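Local structure of RNA polymerase sigma-H factor (Fusobacterium nucleatum subsp. nucleatum, 3MZY) at residues 10-13 and 14-18; 116-119 and 120-124; 128-131 and 132-136; 139-142 and 143-147. The protein probably acts as a sigma-70 family initiation factor, directing RNA polymerase to specific promoter DNA and then being released. All coordinates share one frame; numbering follows the deposited sequence.

Contact 1: 10-13 and 14-18; sequences EGIL and GLLKA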
loop_
_atom_site.group_PDB
_atom_site.type_symbol
_atom_site.label_atom_id
_atom_site.label_comp_id
_atom_site.label_asym_id
_atom_site.label_seq_id
_atom_site.Cartn_x
_atom_site.Cartn_y
_atom_site.Cartn_z
ATOM N N GLU A 10 1.710 4.504 8.018
ATOM C CA GLU A 10 2.556 5.169 7.037
ATOM C C GLU A 10 2.723 4.341 5.764
ATOM O O GLU A 10 2.600 4.870 4.663
ATOM C CB GLU A 10 3.903 5.538 7.676
ATOM C CG GLU A 10 3.831 6.829 8.527
ATOM C CD GLU A 10 3.230 6.642 9.935
ATOM O OE1 GLU A 10 3.088 5.486 10.413
ATOM O OE2 GLU A 10 2.910 7.668 10.571
ATOM N N GLY A 11 2.976 3.043 5.946
ATOM C CA GLY A 11 3.013 2.038 4.873
ATOM C C GLY A 11 1.810 2.102 3.954
ATOM O O GLY A 11 1.955 2.260 2.732
ATOM N N ILE A 12 0.625 2.023 4.562
ATOM C CA ILE A 12 -0.631 2.137 3.866
ATOM C C ILE A 12 -0.730 3.443 3.101
ATOM O O ILE A 12 -1.131 3.442 1.934
ATOM C CB ILE A 12 -1.830 2.028 4.840
ATOM C CG1 ILE A 12 -1.763 0.702 5.613
ATOM C CG2 ILE A 12 -3.142 2.187 4.091
ATOM C CD1 ILE A 12 -2.928 0.457 6.557
ATOM N N LEU A 13 -0.388 4.554 3.752
ATOM C CA LEU A 13 -0.436 5.855 3.092
ATOM C C LEU A 13 0.459 5.795 1.847
ATOM O O LEU A 13 0.012 6.134 0.738
ATOM C CB LEU A 13 0.060 6.966 4.032
ATOM C CG LEU A 13 -0.459 8.406 3.943
ATOM C CD1 LEU A 13 0.701 9.371 4.214
ATOM C CD2 LEU A 13 -1.155 8.763 2.608
ATOM N N GLY A 14 1.711 5.356 2.054
ATOM C CA GLY A 14 2.694 5.154 0.984
ATOM C C GLY A 14 2.099 4.391 -0.185
ATOM O O GLY A 14 2.262 4.802 -1.333
ATOM N N LEU A 15 1.377 3.311 0.111
ATOM C CA LEU A 15 0.784 2.473 -0.908
ATOM C C LEU A 15 -0.331 3.193 -1.670
ATOM O O LEU A 15 -0.389 3.119 -2.901
ATOM C CB LEU A 15 0.256 1.159 -0.305
ATOM C CG LEU A 15 -0.589 0.234 -1.204
ATOM C CD1 LEU A 15 0.243 -0.401 -2.310
ATOM C CD2 LEU A 15 -1.283 -0.859 -0.410
ATOM N N LEU A 16 -1.226 3.852 -0.928
ATOM C CA LEU A 16 -2.306 4.646 -1.487
ATOM C C LEU A 16 -1.779 5.742 -2.407
ATOM O O LEU A 16 -2.408 6.079 -3.416
ATOM C CB LEU A 16 -3.120 5.266 -0.353
ATOM C CG LEU A 16 -4.519 4.747 0.001
ATOM C CD1 LEU A 16 -4.722 3.285 -0.368
ATOM C CD2 LEU A 16 -4.775 4.979 1.484
ATOM N N LYS A 17 -0.631 6.298 -2.030
ATOM C CA LYS A 17 0.085 7.275 -2.847
ATOM C C LYS A 17 0.617 6.601 -4.098
ATOM O O LYS A 17 0.441 7.113 -5.202
ATOM C CB LYS A 17 1.246 7.892 -2.060
ATOM C CG LYS A 17 0.860 9.105 -1.224
ATOM C CD LYS A 17 2.092 9.860 -0.741
ATOM C CE LYS A 17 1.739 10.824 0.366
ATOM N NZ LYS A 17 2.906 11.682 0.705
ATOM N N ALA A 18 1.261 5.448 -3.913
ATOM C CA ALA A 18 1.752 4.644 -5.023
ATOM C C ALA A 18 0.663 4.462 -6.080
ATOM O O ALA A 18 0.886 4.724 -7.260
ATOM C CB ALA A 18 2.238 3.292 -4.522
#
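I12 and L16, one helical turn apart, lie side by side and point the same way, so that the methyl CG2 of I12 comes within 4.2 Å of CD2 of L16. With CG2 anti to the backbone N of I12 (chi1 -57°), this branch runs beside the carbonyl carbon, toward the following turn, while CG1 is left to lead away from L16. Both side chains reach F102 of helix 91-109, and branched aliphatic chains pack well between this helix and that ring. L13 and K17 repeat the spacing on a more exposed flank: CD2 of L13 lies 4.2 Å from CE of K17, the lysine offering its aliphatic length to the leucine. The chain of K17 is extended beyond CG, which carries NZ out to a salt bridge with E40 of helix 29-50. Beneath the side chains runs a regular backbone ladder, from G14 N to E10 O at 2.8 Å (N-H...O 176°) through to K17 N and L13 O, also 2.8 Å. G11, lacking a side chain, lets I122 come close, with G11 C 4.0 Å from I122 CB, an apt place for the smallest residue. The arrangement is typical of a largely buried helix with one exposed edge in an all-helical bundle, here within sigma-70 region 2, which in relatives binds core RNA polymerase.

Contact 2: 116-119 and 120-124; sequences EVLT and YLIRG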
loop_
_atom_site.group_PDB
_atom_site.type_symbol
_atom_site.label_atom_id
_atom_site.label_comp_id
_atom_site.label_asym_id
_atom_site.label_seq_id
_atom_site.Cartn_x
_atom_site.Cartn_y
_atom_site.Cartn_z
ATOM N N GLU A 116 -1.734 -11.624 2.856
ATOM C CA GLU A 116 -0.396 -12.028 3.291
ATOM C C GLU A 116 0.638 -11.134 2.613
ATOM O O GLU A 116 1.577 -10.684 3.254
ATOM C CB GLU A 116 -0.120 -13.495 2.946
ATOM C CG GLU A 116 -0.724 -14.511 3.892
ATOM C CD GLU A 116 -0.499 -15.954 3.422
ATOM O OE1 GLU A 116 -0.231 -16.831 4.282
ATOM O OE2 GLU A 116 -0.584 -16.218 2.190
ATOM N N VAL A 117 0.433 -10.874 1.322
ATOM C CA VAL A 117 1.312 -10.015 0.537
ATOM C C VAL A 117 1.255 -8.563 1.025
ATOM O O VAL A 117 2.287 -7.915 1.227
ATOM C CB VAL A 117 0.990 -10.117 -0.987
ATOM C CG1 VAL A 117 1.647 -8.964 -1.774
ATOM C CG2 VAL A 117 1.451 -11.477 -1.545
ATOM N N LEU A 118 0.040 -8.064 1.222
ATOM C CA LEU A 118 -0.185 -6.700 1.710
ATOM C C LEU A 118 0.573 -6.456 3.006
ATOM O O LEU A 118 1.267 -5.449 3.138
ATOM C CB LEU A 118 -1.686 -6.469 1.923
ATOM C CG LEU A 118 -2.145 -5.086 2.388
ATOM C CD1 LEU A 118 -1.810 -4.015 1.321
ATOM C CD2 LEU A 118 -3.649 -5.080 2.738
ATOM N N THR A 119 0.434 -7.384 3.953
ATOM C CA THR A 119 1.132 -7.322 5.233
ATOM C C THR A 119 2.614 -6.971 5.064
ATOM O O THR A 119 3.145 -6.134 5.789
ATOM C CB THR A 119 0.963 -8.670 5.996
ATOM O OG1 THR A 119 -0.413 -8.808 6.395
ATOM C CG2 THR A 119 1.873 -8.771 7.218
ATOM N N TYR A 120 3.292 -7.601 4.117
ATOM C CA TYR A 120 4.731 -7.333 3.984
ATOM C C TYR A 120 5.032 -6.142 3.121
ATOM O O TYR A 120 6.038 -5.470 3.341
ATOM C CB TYR A 120 5.508 -8.567 3.542
ATOM C CG TYR A 120 5.398 -9.622 4.595
ATOM C CD1 TYR A 120 4.497 -10.686 4.456
ATOM C CD2 TYR A 120 6.155 -9.525 5.781
ATOM C CE1 TYR A 120 4.381 -11.655 5.451
ATOM C CE2 TYR A 120 6.047 -10.486 6.791
ATOM C CZ TYR A 120 5.162 -11.539 6.621
ATOM O OH TYR A 120 5.052 -12.474 7.615
ATOM N N LEU A 121 4.133 -5.881 2.174
ATOM C CA LEU A 121 4.241 -4.763 1.278
ATOM C C LEU A 121 4.228 -3.456 2.051
ATOM O O LEU A 121 5.112 -2.607 1.856
ATOM C CB LEU A 121 3.090 -4.789 0.286
ATOM C CG LEU A 121 3.150 -3.832 -0.906
ATOM C CD1 LEU A 121 4.384 -4.091 -1.788
ATOM C CD2 LEU A 121 1.861 -3.955 -1.710
ATOM N N ILE A 122 3.249 -3.307 2.949
ATOM C CA ILE A 122 3.127 -2.078 3.733
ATOM C C ILE A 122 4.193 -1.931 4.807
ATOM O O ILE A 122 4.331 -0.859 5.393
ATOM C CB ILE A 122 1.698 -1.874 4.342
ATOM C CG1 ILE A 122 1.450 -2.865 5.497
ATOM C CG2 ILE A 122 0.650 -1.877 3.224
ATOM C CD1 ILE A 122 -0.007 -2.998 5.997
ATOM N N ARG A 123 4.958 -2.988 5.054
ATOM C CA ARG A 123 6.118 -2.881 5.954
ATOM C C ARG A 123 7.439 -2.693 5.173
ATOM O O ARG A 123 8.529 -2.853 5.733
ATOM C CB ARG A 123 6.187 -4.091 6.896
ATOM C CG ARG A 123 5.108 -4.111 7.955
ATOM C CD ARG A 123 4.972 -5.496 8.606
ATOM N NE ARG A 123 4.041 -5.478 9.738
ATOM C CZ ARG A 123 2.705 -5.413 9.644
ATOM N NH1 ARG A 123 2.096 -5.347 8.455
ATOM N NH2 ARG A 123 1.964 -5.407 10.747
ATOM N N GLY A 124 7.331 -2.392 3.875
ATOM C CA GLY A 124 8.486 -1.937 3.091
ATOM C C GLY A 124 9.402 -3.032 2.575
ATOM O O GLY A 124 10.603 -2.795 2.313
#
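V117 O is gripped from the next turn by two amides: L121 N gives a sound bond of 2.9 Å, and Y120 N a weak one at 3.1 Å. T119 O is held differently. R123 NH1 bonds to it at 3.0 Å with an N-H...O angle of 152°, the oxygen sitting at the guanidinium edge, a little out of its plane. The arginine chain, extended from CG to NE, runs alongside T119, and the turn about its last bond (chi4 75°) swings NH1 back to the oxygen; a long, flexible donor suits this last turn, short of backbone partners. T119 also offers a methyl. CG2 stands over the centre of the Y120 ring, 4.2 Å from the centroid, a CH-pi contact, while OG1 turns to the carbonyl oxygen of K115. On the buried flank CD1 of L118 meets CG2 of I122 at 3.8 Å, at a slant, and L118 continues onto L15 of helix 8-21. At the C-terminal end of helix 112-121, G124 N bonds to L121 O at 3.0 Å, and the amide of the following residue returns to Y120 O. G124 adopts the positive phi (82°) that glycine tolerates easily, as the C-prime residue of a Schellman motif.

Contact 3: 128-131 and 132-136; sequences REIA and TILSK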
loop_
_atom_site.group_PDB
_atom_site.type_symbol
_atom_site.label_atom_id
_atom_site.label_comp_id
_atom_site.label_asym_id
_atom_site.label_seq_id
_atom_site.Cartn_x
_atom_site.Cartn_y
_atom_site.Cartn_z
ATOM N N ARG A 128 10.567 -9.221 -4.229
ATOM C CA ARG A 128 11.538 -10.307 -4.136
ATOM C C ARG A 128 11.636 -10.828 -2.709
ATOM O O ARG A 128 11.705 -12.037 -2.481
ATOM C CB ARG A 128 12.911 -9.849 -4.600
ATOM C CG ARG A 128 12.957 -9.538 -6.060
ATOM C CD ARG A 128 14.345 -9.120 -6.461
ATOM N NE ARG A 128 15.327 -10.150 -6.150
ATOM C CZ ARG A 128 16.568 -9.888 -5.767
ATOM N NH1 ARG A 128 17.407 -10.880 -5.507
ATOM N NH2 ARG A 128 16.969 -8.631 -5.640
ATOM N N GLU A 129 11.644 -9.912 -1.750
ATOM C CA GLU A 129 11.742 -10.304 -0.358
ATOM C C GLU A 129 10.465 -10.996 0.081
ATOM O O GLU A 129 10.513 -11.917 0.899
ATOM C CB GLU A 129 12.055 -9.100 0.530
ATOM C CG GLU A 129 13.449 -8.504 0.323
ATOM C CD GLU A 129 13.657 -7.209 1.095
ATOM O OE1 GLU A 129 12.661 -6.497 1.361
ATOM O OE2 GLU A 129 14.826 -6.889 1.437
ATOM N N ILE A 130 9.329 -10.584 -0.489
ATOM C CA ILE A 130 8.035 -11.164 -0.147
ATOM C C ILE A 130 7.957 -12.614 -0.664
ATOM O O ILE A 130 7.475 -13.512 0.042
ATOM C CB ILE A 130 6.850 -10.266 -0.662
ATOM C CG1 ILE A 130 6.840 -8.918 0.079
ATOM C CG2 ILE A 130 5.488 -10.965 -0.503
ATOM C CD1 ILE A 130 5.963 -7.840 -0.566
ATOM N N ALA A 131 8.430 -12.840 -1.891
ATOM C CA ALA A 131 8.566 -14.197 -2.432
ATOM C C ALA A 131 9.327 -15.113 -1.472
ATOM O O ALA A 131 8.871 -16.211 -1.157
ATOM C CB ALA A 131 9.258 -14.159 -3.768
ATOM N N THR A 132 10.471 -14.650 -0.998
ATOM C CA THR A 132 11.291 -15.419 -0.078
ATOM C C THR A 132 10.517 -15.682 1.214
ATOM O O THR A 132 10.468 -16.804 1.691
ATOM C CB THR A 132 12.627 -14.681 0.212
ATOM O OG1 THR A 132 13.293 -14.452 -1.027
ATOM C CG2 THR A 132 13.535 -15.492 1.107
ATOM N N ILE A 133 9.886 -14.647 1.752
ATOM C CA ILE A 133 9.128 -14.784 2.988
ATOM C C ILE A 133 8.026 -15.838 2.874
ATOM O O ILE A 133 7.879 -16.697 3.759
ATOM C CB ILE A 133 8.555 -13.414 3.423
ATOM C CG1 ILE A 133 9.708 -12.498 3.875
ATOM C CG2 ILE A 133 7.463 -13.565 4.522
ATOM C CD1 ILE A 133 9.346 -11.023 3.926
ATOM N N LEU A 134 7.255 -15.773 1.789
ATOM C CA LEU A 134 6.089 -16.647 1.630
ATOM C C LEU A 134 6.380 -17.955 0.896
ATOM O O LEU A 134 5.471 -18.768 0.686
ATOM C CB LEU A 134 4.957 -15.900 0.917
ATOM C CG LEU A 134 4.415 -14.644 1.603
ATOM C CD1 LEU A 134 3.468 -13.919 0.676
ATOM C CD2 LEU A 134 3.748 -14.974 2.957
ATOM N N SER A 135 7.642 -18.142 0.506
ATOM C CA SER A 135 8.057 -19.278 -0.312
ATOM C C SER A 135 7.129 -19.383 -1.514
ATOM O O SER A 135 6.500 -20.421 -1.758
ATOM C CB SER A 135 8.077 -20.564 0.510
ATOM O OG SER A 135 8.910 -20.395 1.650
ATOM N N LYS A 136 7.026 -18.274 -2.235
ATOM C CA LYS A 136 6.231 -18.215 -3.450
ATOM C C LYS A 136 7.160 -17.741 -4.520
ATOM O O LYS A 136 8.206 -17.180 -4.209
ATOM C CB LYS A 136 5.055 -17.235 -3.292
ATOM C CG LYS A 136 3.941 -17.716 -2.365
ATOM C CD LYS A 136 3.586 -19.149 -2.647
ATOM C CE LYS A 136 2.283 -19.570 -1.972
ATOM N NZ LYS A 136 1.142 -19.475 -2.927
#
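A131 O receives K136 N at 3.0 Å with an N-H...O angle of 163°, folding the chain back onto the last turn of helix 127-134, and the K136 side chain makes a cation-pi contact with F113. The reversal passes through S135, whose phi of 50° makes this a Schellman motif without the usual glycine. One turn earlier R128 O has two donors from a single residue: T132 N and T132 OG1, each at 3.2 Å, arrive from opposite faces of the carbonyl plane. The hydroxyl can do this because chi1 of -57° sets OG1 beside its own backbone N, giving it a partner within the helix. E129 O takes I133 N, while OE1 of E129 bonds back to S126 N. Packing lies on the inner side, where CG2 of I130 and CD1 of L134, pointing the same way, meet at 3.8 Å. A131 is small enough for its CB to stand 3.2 Å from K136 O and still face L138 and I141 of the following helix. The chemistry thus implies a two-sided helix: one flank turns a hydroxyl and a carboxylate back onto backbone atoms, the other packs against its neighbours, consistent with the first helix of a helix-turn-helix.

Contact 4: 139-142 and 143-147; sequences KSID and NTIQR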
loop_
_atom_site.group_PDB
_atom_site.type_symbol
_atom_site.label_atom_id
_atom_site.label_comp_id
_atom_site.label_asym_id
_atom_site.label_seq_id
_atom_site.Cartn_x
_atom_site.Cartn_y
_atom_site.Cartn_z
ATOM N N LYS A 139 6.803 -14.185 -9.842
ATOM C CA LYS A 139 5.724 -13.807 -10.752
ATOM C C LYS A 139 4.419 -13.765 -9.993
ATOM O O LYS A 139 3.593 -12.882 -10.185
ATOM C CB LYS A 139 5.608 -14.815 -11.889
ATOM C CG LYS A 139 4.528 -14.491 -12.904
ATOM C CD LYS A 139 4.284 -15.677 -13.833
ATOM C CE LYS A 139 3.854 -15.226 -15.225
ATOM N NZ LYS A 139 5.028 -15.115 -16.138
ATOM N N SER A 140 4.250 -14.742 -9.122
ATOM C CA SER A 140 3.046 -14.882 -8.348
ATOM C C SER A 140 2.853 -13.709 -7.384
ATOM O O SER A 140 1.725 -13.289 -7.147
ATOM C CB SER A 140 3.093 -16.212 -7.619
ATOM O OG SER A 140 2.591 -16.094 -6.319
ATOM N N ILE A 141 3.950 -13.179 -6.841
ATOM C CA ILE A 141 3.870 -12.070 -5.902
ATOM C C ILE A 141 3.555 -10.792 -6.674
ATOM O O ILE A 141 2.717 -9.984 -6.272
ATOM C CB ILE A 141 5.195 -11.914 -5.080
ATOM C CG1 ILE A 141 5.426 -13.131 -4.174
ATOM C CG2 ILE A 141 5.210 -10.598 -4.265
ATOM C CD1 ILE A 141 4.263 -13.494 -3.295
ATOM N N ASP A 142 4.246 -10.630 -7.791
ATOM C CA ASP A 142 4.078 -9.484 -8.641
ATOM C C ASP A 142 2.632 -9.338 -9.104
ATOM O O ASP A 142 2.089 -8.239 -9.107
ATOM C CB ASP A 142 5.002 -9.610 -9.839
ATOM C CG ASP A 142 4.984 -8.390 -10.704
ATOM O OD1 ASP A 142 5.548 -7.360 -10.282
ATOM O OD2 ASP A 142 4.407 -8.463 -11.811
ATOM N N ASN A 143 2.024 -10.457 -9.482
ATOM C CA ASN A 143 0.652 -10.486 -9.948
ATOM C C ASN A 143 -0.345 -10.177 -8.839
ATOM O O ASN A 143 -1.428 -9.624 -9.106
ATOM C CB ASN A 143 0.340 -11.849 -10.567
ATOM C CG ASN A 143 0.985 -12.041 -11.928
ATOM O OD1 ASN A 143 1.356 -11.079 -12.607
ATOM N ND2 ASN A 143 1.102 -13.295 -12.346
ATOM N N THR A 144 0.018 -10.557 -7.613
ATOM C CA THR A 144 -0.786 -10.284 -6.425
ATOM C C THR A 144 -0.765 -8.790 -6.069
ATOM O O THR A 144 -1.809 -8.192 -5.828
ATOM C CB THR A 144 -0.300 -11.123 -5.225
ATOM O OG1 THR A 144 -0.526 -12.501 -5.517
ATOM C CG2 THR A 144 -1.044 -10.753 -3.925
ATOM N N ILE A 145 0.422 -8.202 -6.039
ATOM C CA ILE A 145 0.585 -6.766 -5.843
ATOM C C ILE A 145 -0.238 -6.017 -6.892
ATOM O O ILE A 145 -0.807 -4.963 -6.608
ATOM C CB ILE A 145 2.067 -6.367 -5.959
ATOM C CG1 ILE A 145 2.844 -6.876 -4.738
ATOM C CG2 ILE A 145 2.223 -4.864 -6.135
ATOM C CD1 ILE A 145 4.359 -6.662 -4.787
ATOM N N GLN A 146 -0.308 -6.589 -8.087
ATOM C CA GLN A 146 -0.972 -5.963 -9.201
ATOM C C GLN A 146 -2.489 -6.056 -9.022
ATOM O O GLN A 146 -3.217 -5.119 -9.362
ATOM C CB GLN A 146 -0.533 -6.623 -10.508
ATOM C CG GLN A 146 -0.968 -5.880 -11.766
ATOM C CD GLN A 146 -0.047 -4.714 -12.088
ATOM O OE1 GLN A 146 1.148 -4.740 -11.761
ATOM N NE2 GLN A 146 -0.597 -3.682 -12.728
ATOM N N ARG A 147 -2.958 -7.188 -8.496
ATOM C CA ARG A 147 -4.378 -7.350 -8.144
ATOM C C ARG A 147 -4.772 -6.434 -7.010
ATOM O O ARG A 147 -5.857 -5.864 -7.031
ATOM C CB ARG A 147 -4.699 -8.783 -7.730
ATOM C CG ARG A 147 -4.873 -9.751 -8.860
ATOM C CD ARG A 147 -5.638 -10.978 -8.369
ATOM N NE ARG A 147 -5.067 -11.590 -7.166
ATOM C CZ ARG A 147 -3.924 -12.285 -7.143
ATOM N NH1 ARG A 147 -3.226 -12.429 -8.265
ATOM N NH2 ARG A 147 -3.462 -12.815 -6.005
#
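Residues 139-142 and 143-147 form one unbroken run of helix, probably the recognition helix of a helix-turn-helix of the kind sigma-70 factors use to read promoter DNA. Its i to i+4 bonds are uneven: I145 N meets I141 O at 2.9 Å and almost straight (174°), whereas Q146 N to D142 O is 3.1 Å and bent to 135°. T144 N bonds to S140 O from above the carbonyl plane, at 3.3 Å. The same oxygen is reached more closely, at 2.9 Å, by OG1 of T144, which chi1 of -65° places beside its own backbone N and over the preceding turn. A threonine therefore suits this buried site: its hydroxyl is satisfied within the helix, leaving the methyl for V117 of helix 112-121. I141 and I145 carry the apolar flank, crossing at an angle with CG2 of the first 4.1 Å from CD1 of the second, and both extend to Y127. The outer flank is polar. There ND2 of N143 passes 3.7 Å from CG of K139, a loose contact that suits surface residues. D142, partly exposed, turns its OD1 to the hydroxyl of S30 in helix 29-50. R147 folds back along the helix, with NE in a salt bridge to E114. CA of T144 lies 3.4 Å from one face of its guanidinium, offset toward the rim, and NH2 makes a weak bond to T144 OG1.

Overall arrangement
Contact 2 is the hub, touching each of the other three. Toward contact 1, CD2 of L15 lies 3.6 Å from CD1 of L118, joining the region 2 helix to helix 112-121. Toward contact 3, CZ of Y120 meets CG2 of I133 at 3.7 Å, and toward contact 4, CG2 of V117 meets CG2 of T144 at 3.5 Å. Contacts 3 and 4, on the two helices of the probable helix-turn-helix, close on each other through I141, whose CG2 is 3.8 Å from CG2 of I130. Contacts 1 and 3 stand farthest apart, with centres 21 Å from each other and nearest atoms about 10 Å apart.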